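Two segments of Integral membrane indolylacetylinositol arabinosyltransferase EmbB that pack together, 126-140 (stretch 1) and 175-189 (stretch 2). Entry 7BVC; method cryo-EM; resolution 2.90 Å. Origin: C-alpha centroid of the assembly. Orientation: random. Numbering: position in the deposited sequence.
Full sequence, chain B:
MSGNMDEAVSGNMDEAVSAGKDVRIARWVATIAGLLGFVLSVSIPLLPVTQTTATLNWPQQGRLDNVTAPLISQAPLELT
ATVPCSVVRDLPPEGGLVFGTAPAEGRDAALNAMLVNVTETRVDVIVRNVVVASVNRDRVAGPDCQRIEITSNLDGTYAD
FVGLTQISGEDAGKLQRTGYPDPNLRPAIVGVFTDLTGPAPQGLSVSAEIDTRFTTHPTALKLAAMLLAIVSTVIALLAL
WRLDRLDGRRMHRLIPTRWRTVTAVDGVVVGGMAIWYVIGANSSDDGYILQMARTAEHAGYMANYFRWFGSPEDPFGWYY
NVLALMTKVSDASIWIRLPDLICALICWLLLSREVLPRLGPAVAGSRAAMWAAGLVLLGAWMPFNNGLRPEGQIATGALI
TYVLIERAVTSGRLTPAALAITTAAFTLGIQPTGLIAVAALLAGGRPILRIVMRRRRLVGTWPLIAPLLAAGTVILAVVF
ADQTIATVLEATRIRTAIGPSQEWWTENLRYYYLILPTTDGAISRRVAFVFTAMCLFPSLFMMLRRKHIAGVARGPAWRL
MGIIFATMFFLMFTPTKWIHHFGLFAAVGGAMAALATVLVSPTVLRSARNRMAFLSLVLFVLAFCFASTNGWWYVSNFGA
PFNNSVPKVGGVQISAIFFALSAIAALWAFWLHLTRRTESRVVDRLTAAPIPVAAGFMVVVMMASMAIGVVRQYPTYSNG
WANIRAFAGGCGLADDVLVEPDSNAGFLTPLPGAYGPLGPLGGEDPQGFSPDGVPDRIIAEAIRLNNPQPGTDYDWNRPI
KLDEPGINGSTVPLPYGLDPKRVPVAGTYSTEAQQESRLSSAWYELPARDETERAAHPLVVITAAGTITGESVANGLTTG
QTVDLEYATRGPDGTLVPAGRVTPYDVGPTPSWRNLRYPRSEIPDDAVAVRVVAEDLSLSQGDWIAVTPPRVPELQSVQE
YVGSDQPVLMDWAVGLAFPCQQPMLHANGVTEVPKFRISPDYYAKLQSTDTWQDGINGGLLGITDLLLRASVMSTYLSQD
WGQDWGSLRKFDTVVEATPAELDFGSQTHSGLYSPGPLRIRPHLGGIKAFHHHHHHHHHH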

# COMPACT_ATOMS: atom_id res chain seq x y z
N ILE B 126 -7.24 -19.86 37.32
CA ILE B 126 -6.56 -19.34 36.14
C ILE B 126 -7.33 -18.14 35.62
O ILE B 126 -8.55 -18.21 35.41
N VAL B 127 -6.63 -17.02 35.43
CA VAL B 127 -7.24 -15.81 34.90
C VAL B 127 -6.39 -15.29 33.75
O VAL B 127 -5.30 -14.73 33.97
N ARG B 128 -6.86 -15.47 32.52
CA ARG B 128 -6.16 -15.02 31.31
C ARG B 128 -4.77 -15.63 31.22
O ARG B 128 -3.77 -14.94 31.04
N ASN B 129 -4.72 -16.96 31.34
CA ASN B 129 -3.47 -17.73 31.23
C ASN B 129 -2.44 -17.29 32.26
O ASN B 129 -1.23 -17.32 32.00
N VAL B 130 -2.90 -16.88 33.44
CA VAL B 130 -2.03 -16.46 34.53
C VAL B 130 -2.46 -17.27 35.75
O VAL B 130 -3.53 -17.02 36.32
N VAL B 131 -1.65 -18.25 36.13
CA VAL B 131 -1.99 -19.11 37.26
C VAL B 131 -1.94 -18.30 38.54
O VAL B 131 -0.91 -17.72 38.89
N VAL B 132 -3.07 -18.23 39.24
CA VAL B 132 -3.20 -17.46 40.47
C VAL B 132 -3.64 -18.40 41.58
O VAL B 132 -4.66 -19.09 41.45
N ALA B 133 -2.85 -18.45 42.66
CA ALA B 133 -3.21 -19.17 43.88
C ALA B 133 -3.53 -20.64 43.61
O ALA B 133 -4.64 -21.12 43.83
N SER B 134 -2.52 -21.34 43.11
CA SER B 134 -2.60 -22.79 42.99
C SER B 134 -2.36 -23.43 44.35
O SER B 134 -1.49 -23.01 45.11
N VAL B 135 -3.14 -24.47 44.67
CA VAL B 135 -3.06 -25.12 45.97
C VAL B 135 -3.22 -26.62 45.77
O VAL B 135 -3.85 -27.07 44.81
N ASN B 136 -2.60 -27.41 46.65
CA ASN B 136 -2.79 -28.86 46.60
C ASN B 136 -4.19 -29.24 47.05
O ASN B 136 -4.79 -28.60 47.92
N ARG B 137 -4.71 -30.31 46.45
CA ARG B 137 -6.13 -30.64 46.56
C ARG B 137 -6.51 -31.05 47.98
O ARG B 137 -7.39 -30.44 48.60
N ASP B 138 -5.86 -32.08 48.52
CA ASP B 138 -6.25 -32.62 49.82
C ASP B 138 -6.01 -31.65 50.97
O ASP B 138 -6.51 -31.90 52.07
N ARG B 139 -5.25 -30.57 50.75
CA ARG B 139 -5.12 -29.56 51.79
C ARG B 139 -6.40 -28.75 51.93
O ARG B 139 -6.86 -28.49 53.05
N VAL B 140 -6.98 -28.32 50.81
CA VAL B 140 -8.30 -27.70 50.85
C VAL B 140 -9.34 -28.71 51.30
O VAL B 140 -10.27 -28.38 52.05
N LEU B 175 -0.37 -15.88 54.95
CA LEU B 175 -1.62 -16.43 54.47
C LEU B 175 -1.51 -16.80 53.00
O LEU B 175 -0.58 -16.39 52.29
N GLN B 176 -2.48 -17.57 52.53
CA GLN B 176 -2.50 -18.06 51.16
C GLN B 176 -3.01 -17.01 50.17
O GLN B 176 -3.35 -17.36 49.03
N ARG B 177 -3.07 -15.74 50.56
CA ARG B 177 -3.46 -14.68 49.64
C ARG B 177 -2.47 -14.60 48.49
O ARG B 177 -1.28 -14.32 48.71
N THR B 178 -2.94 -14.85 47.28
CA THR B 178 -2.05 -14.90 46.13
C THR B 178 -2.71 -14.19 44.95
O THR B 178 -3.92 -14.31 44.75
N GLY B 179 -1.91 -13.46 44.18
CA GLY B 179 -2.46 -12.81 43.00
C GLY B 179 -1.48 -11.84 42.39
O GLY B 179 -0.26 -11.99 42.53
N TYR B 180 -2.03 -10.84 41.70
CA TYR B 180 -1.24 -9.85 40.99
C TYR B 180 -1.95 -8.51 41.03
O TYR B 180 -3.18 -8.47 40.89
N PRO B 181 -1.22 -7.40 41.23
CA PRO B 181 -1.82 -6.07 41.23
C PRO B 181 -1.90 -5.44 39.84
O PRO B 181 -1.41 -4.33 39.61
N ASP B 182 -2.52 -6.16 38.91
CA ASP B 182 -2.65 -5.71 37.53
C ASP B 182 -4.10 -5.36 37.24
O ASP B 182 -4.98 -6.21 37.44
N PRO B 183 -4.40 -4.15 36.77
CA PRO B 183 -5.78 -3.80 36.43
C PRO B 183 -6.24 -4.34 35.09
O PRO B 183 -7.42 -4.18 34.75
N ASN B 184 -5.36 -4.96 34.32
CA ASN B 184 -5.70 -5.54 33.02
C ASN B 184 -5.94 -7.04 33.10
O ASN B 184 -5.91 -7.72 32.07
N LEU B 185 -6.17 -7.57 34.30
CA LEU B 185 -6.43 -8.99 34.50
C LEU B 185 -7.89 -9.26 34.81
O LEU B 185 -8.22 -10.23 35.49
N ARG B 186 -8.78 -8.41 34.33
CA ARG B 186 -10.21 -8.61 34.55
C ARG B 186 -10.76 -9.55 33.48
O ARG B 186 -10.60 -9.28 32.29
N PRO B 187 -11.41 -10.64 33.87
CA PRO B 187 -11.80 -11.66 32.89
C PRO B 187 -12.89 -11.15 31.96
O PRO B 187 -13.57 -10.16 32.21
N ALA B 188 -13.06 -11.87 30.85
CA ALA B 188 -14.10 -11.60 29.88
C ALA B 188 -15.33 -12.42 30.24
O ALA B 188 -15.25 -13.65 30.33
N ILE B 189 -16.45 -11.76 30.45
CA ILE B 189 -17.66 -12.42 30.93
C ILE B 189 -18.55 -12.77 29.75
O ILE B 189 -18.85 -11.93 28.90

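The only hydrogen bonds that cross this contact come from one arginine side chain and end on one backbone oxygen. R128 points toward stretch 2 with chi1 m and chi2 and chi3 both t, an extended arm that lays its guanidinium alongside the chain beyond the D182 to L185 turn. There R128 NE donates to R186 O at 2.9 Å and R128 NH2 donates to the same R186 O at 3.1 Å. The carbonyl lies at the guanidinium edge, near its plane, so one acceptor can take both N-H groups. The group then runs on past the next residues, with R128 NH2 3.9 Å from A188 CB. The backbone of R128 has positive phi and psi (58/52), as does that of N129, and the two residues form a tight bend closed by V127 N to V130 O at 3.2 Å and a weak return bond from V130 N to V127 O at 3.3 Å. R128 sits on this bend and reaches across, while N129 points away.

The valines flanking the bend both point toward stretch 2, but of the two only V130 packs against apolar side chains there. V127, chi1 t, brings CG1 to 3.2 Å from L185 O, a tight contact with a backbone oxygen. V130, also t, puts CG1 3.5 Å from Y180 CE1 and 4.3 Å from L185 CD1, so a single methyl touches both an aromatic and an aliphatic neighbour. L185 (chi1 m, chi2 t) starts sideways, but its end comes nearer, and CD2 lies 4.2 Å from R128 CB; it gives up more area to the contact than any other residue of stretch 2.

Y180, chi1 m, points toward stretch 1. V132 CG2 meets its ring edge, 4.0 Å from Y180 CD1. V132, chi1 t, leaves sideways, and its other methyl, CG1, comes 3.6 Å from G179 CA.

Farther along, A133 and T178 pack closely. A133 CB rests 3.6 Å from T178 CB, and the CA atoms of these residues are just 5.0 Å apart. T178, chi1 m, points toward stretch 1, yet its hydroxyl is satisfied locally: T178 OG1 donates to Q176 O at 3.1 Å, while its methyl CG2 lies 3.5 Å from A133 N. Q176 (chi1 t, chi2 p) closes this end, its CG 3.9 Å from V135 CG2 and its OE1 at the edge of the R139 guanidinium, 3.9 Å from R139 NH1. The rule is a mixture: valine methyls, A133 and T178 pack closely, the larger L185, Q176 and Y180 add broad cover, and R128 makes both crossing hydrogen bonds to one carbonyl.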

# COMPACT_ATOMS: atom_id res chain seq x y z
CB ILE B 126 -6.43 -20.42 35.05
CG1 ILE B 126 -5.86 -21.71 35.64
CG2 ILE B 126 -5.55 -19.92 33.91
CD1 ILE B 126 -4.36 -21.69 35.83
CB VAL B 127 -7.41 -14.74 35.99
CG1 VAL B 127 -7.95 -13.46 35.38
CG2 VAL B 127 -8.32 -15.23 37.09
CB ARG B 128 -6.09 -13.49 31.26
CG ARG B 128 -7.44 -12.80 31.33
CD ARG B 128 -7.33 -11.33 30.97
NE ARG B 128 -8.63 -10.74 30.70
CZ ARG B 128 -9.15 -10.59 29.48
NH1 ARG B 128 -8.47 -10.99 28.42
NH2 ARG B 128 -10.34 -10.03 29.33
CB ASN B 129 -2.89 -17.65 29.82
CG ASN B 129 -3.49 -18.67 28.88
OD1 ASN B 129 -4.01 -19.70 29.31
ND2 ASN B 129 -3.43 -18.39 27.58
CB VAL B 130 -2.12 -14.95 34.80
CG1 VAL B 130 -1.48 -14.62 36.14
CG2 VAL B 130 -1.45 -14.18 33.68
CB VAL B 131 -1.07 -20.34 37.32
CG1 VAL B 131 0.40 -19.92 37.25
CG2 VAL B 131 -1.34 -21.14 38.58
CB VAL B 132 -4.21 -16.31 40.31
CG1 VAL B 132 -4.38 -15.57 41.62
CG2 VAL B 132 -3.76 -15.36 39.21
CB ALA B 133 -4.38 -18.48 44.58
CB SER B 134 -1.58 -23.31 41.98
OG SER B 134 -1.63 -24.72 41.88
CB VAL B 135 -4.12 -24.55 46.95
CG1 VAL B 135 -4.36 -25.47 48.12
CG2 VAL B 135 -3.70 -23.18 47.44
CB ASN B 136 -1.74 -29.56 47.46
CG ASN B 136 -0.36 -29.55 46.83
OD1 ASN B 136 -0.22 -29.75 45.62
ND2 ASN B 136 0.66 -29.33 47.64
CB ARG B 137 -6.48 -31.75 45.57
CG ARG B 137 -7.77 -32.49 45.88
CD ARG B 137 -8.97 -31.71 45.37
NE ARG B 137 -10.18 -32.53 45.35
CZ ARG B 137 -10.49 -33.37 44.38
NH1 ARG B 137 -9.69 -33.51 43.33
NH2 ARG B 137 -11.61 -34.08 44.44
CB ASP B 138 -5.52 -33.94 50.08
CG ASP B 138 -4.03 -33.86 49.83
OD1 ASP B 138 -3.39 -32.91 50.32
OD2 ASP B 138 -3.50 -34.75 49.13
CB ARG B 139 -3.92 -28.65 51.49
CG ARG B 139 -3.53 -27.76 52.65
CD ARG B 139 -2.02 -27.59 52.71
NE ARG B 139 -1.49 -27.05 51.47
CZ ARG B 139 -1.08 -25.79 51.31
NH1 ARG B 139 -1.14 -24.94 52.33
NH2 ARG B 139 -0.60 -25.39 50.14
CB VAL B 140 -8.66 -27.11 49.47
CG1 VAL B 140 -10.08 -26.58 49.47
CG2 VAL B 140 -7.69 -26.01 49.10
CB LEU B 175 -2.77 -15.45 54.69
CG LEU B 175 -3.08 -15.13 56.15
CD1 LEU B 175 -4.17 -14.07 56.26
CD2 LEU B 175 -3.47 -16.39 56.91
CB GLN B 176 -3.36 -19.33 51.08
CG GLN B 176 -3.06 -20.23 49.88
CD GLN B 176 -1.63 -20.74 49.86
OE1 GLN B 176 -1.15 -21.30 50.84
NE2 GLN B 176 -0.95 -20.54 48.74
CB ARG B 177 -3.53 -13.35 50.38
CG ARG B 177 -3.78 -12.16 49.47
CD ARG B 177 -4.33 -10.99 50.26
NE ARG B 177 -4.99 -10.02 49.39
CZ ARG B 177 -4.37 -9.02 48.79
NH1 ARG B 177 -3.06 -8.85 48.95
NH2 ARG B 177 -5.05 -8.18 48.02
CB THR B 178 -1.71 -16.34 45.75
OG1 THR B 178 -1.11 -17.00 46.87
CG2 THR B 178 -0.74 -16.39 44.57
CB TYR B 180 -0.98 -10.26 39.54
CG TYR B 180 -0.14 -11.51 39.40
CD1 TYR B 180 -0.72 -12.77 39.38
CD2 TYR B 180 1.24 -11.43 39.31
CE1 TYR B 180 0.04 -13.91 39.26
CE2 TYR B 180 2.02 -12.56 39.19
CZ TYR B 180 1.41 -13.80 39.16
OH TYR B 180 2.18 -14.94 39.04
CB PRO B 181 -0.88 -5.28 42.15
CG PRO B 181 0.46 -5.90 41.89
CD PRO B 181 0.22 -7.36 41.56
CB ASP B 182 -2.16 -6.79 36.56
CG ASP B 182 -1.65 -6.22 35.26
OD1 ASP B 182 -1.45 -4.99 35.19
OD2 ASP B 182 -1.45 -7.00 34.31
CB PRO B 183 -5.77 -2.27 36.44
CG PRO B 183 -4.38 -1.93 36.04
CD PRO B 183 -3.49 -3.00 36.61
CB ASN B 184 -4.61 -5.23 32.00
CG ASN B 184 -4.60 -3.77 31.59
OD1 ASN B 184 -5.65 -3.13 31.48
ND2 ASN B 184 -3.41 -3.23 31.36
CB LEU B 185 -5.54 -9.55 35.61
CG LEU B 185 -4.15 -10.06 35.22
CD1 LEU B 185 -3.55 -10.87 36.36
CD2 LEU B 185 -4.21 -10.89 33.95
CB ARG B 186 -10.95 -7.28 34.53
CG ARG B 186 -10.34 -6.24 35.45
CD ARG B 186 -11.38 -5.31 36.04
NE ARG B 186 -11.93 -4.39 35.05
CZ ARG B 186 -11.27 -3.37 34.53
NH1 ARG B 186 -10.02 -3.12 34.89
NH2 ARG B 186 -11.86 -2.59 33.63
CB PRO B 187 -12.30 -12.81 33.76
CG PRO B 187 -12.79 -12.14 35.00
CD PRO B 187 -11.86 -10.99 35.23
CB ALA B 188 -13.63 -11.92 28.46
CB ILE B 189 -18.40 -11.53 31.94
CG1 ILE B 189 -17.47 -11.11 33.07
CG2 ILE B 189 -19.61 -12.27 32.50
CD1 ILE B 189 -17.11 -12.23 34.01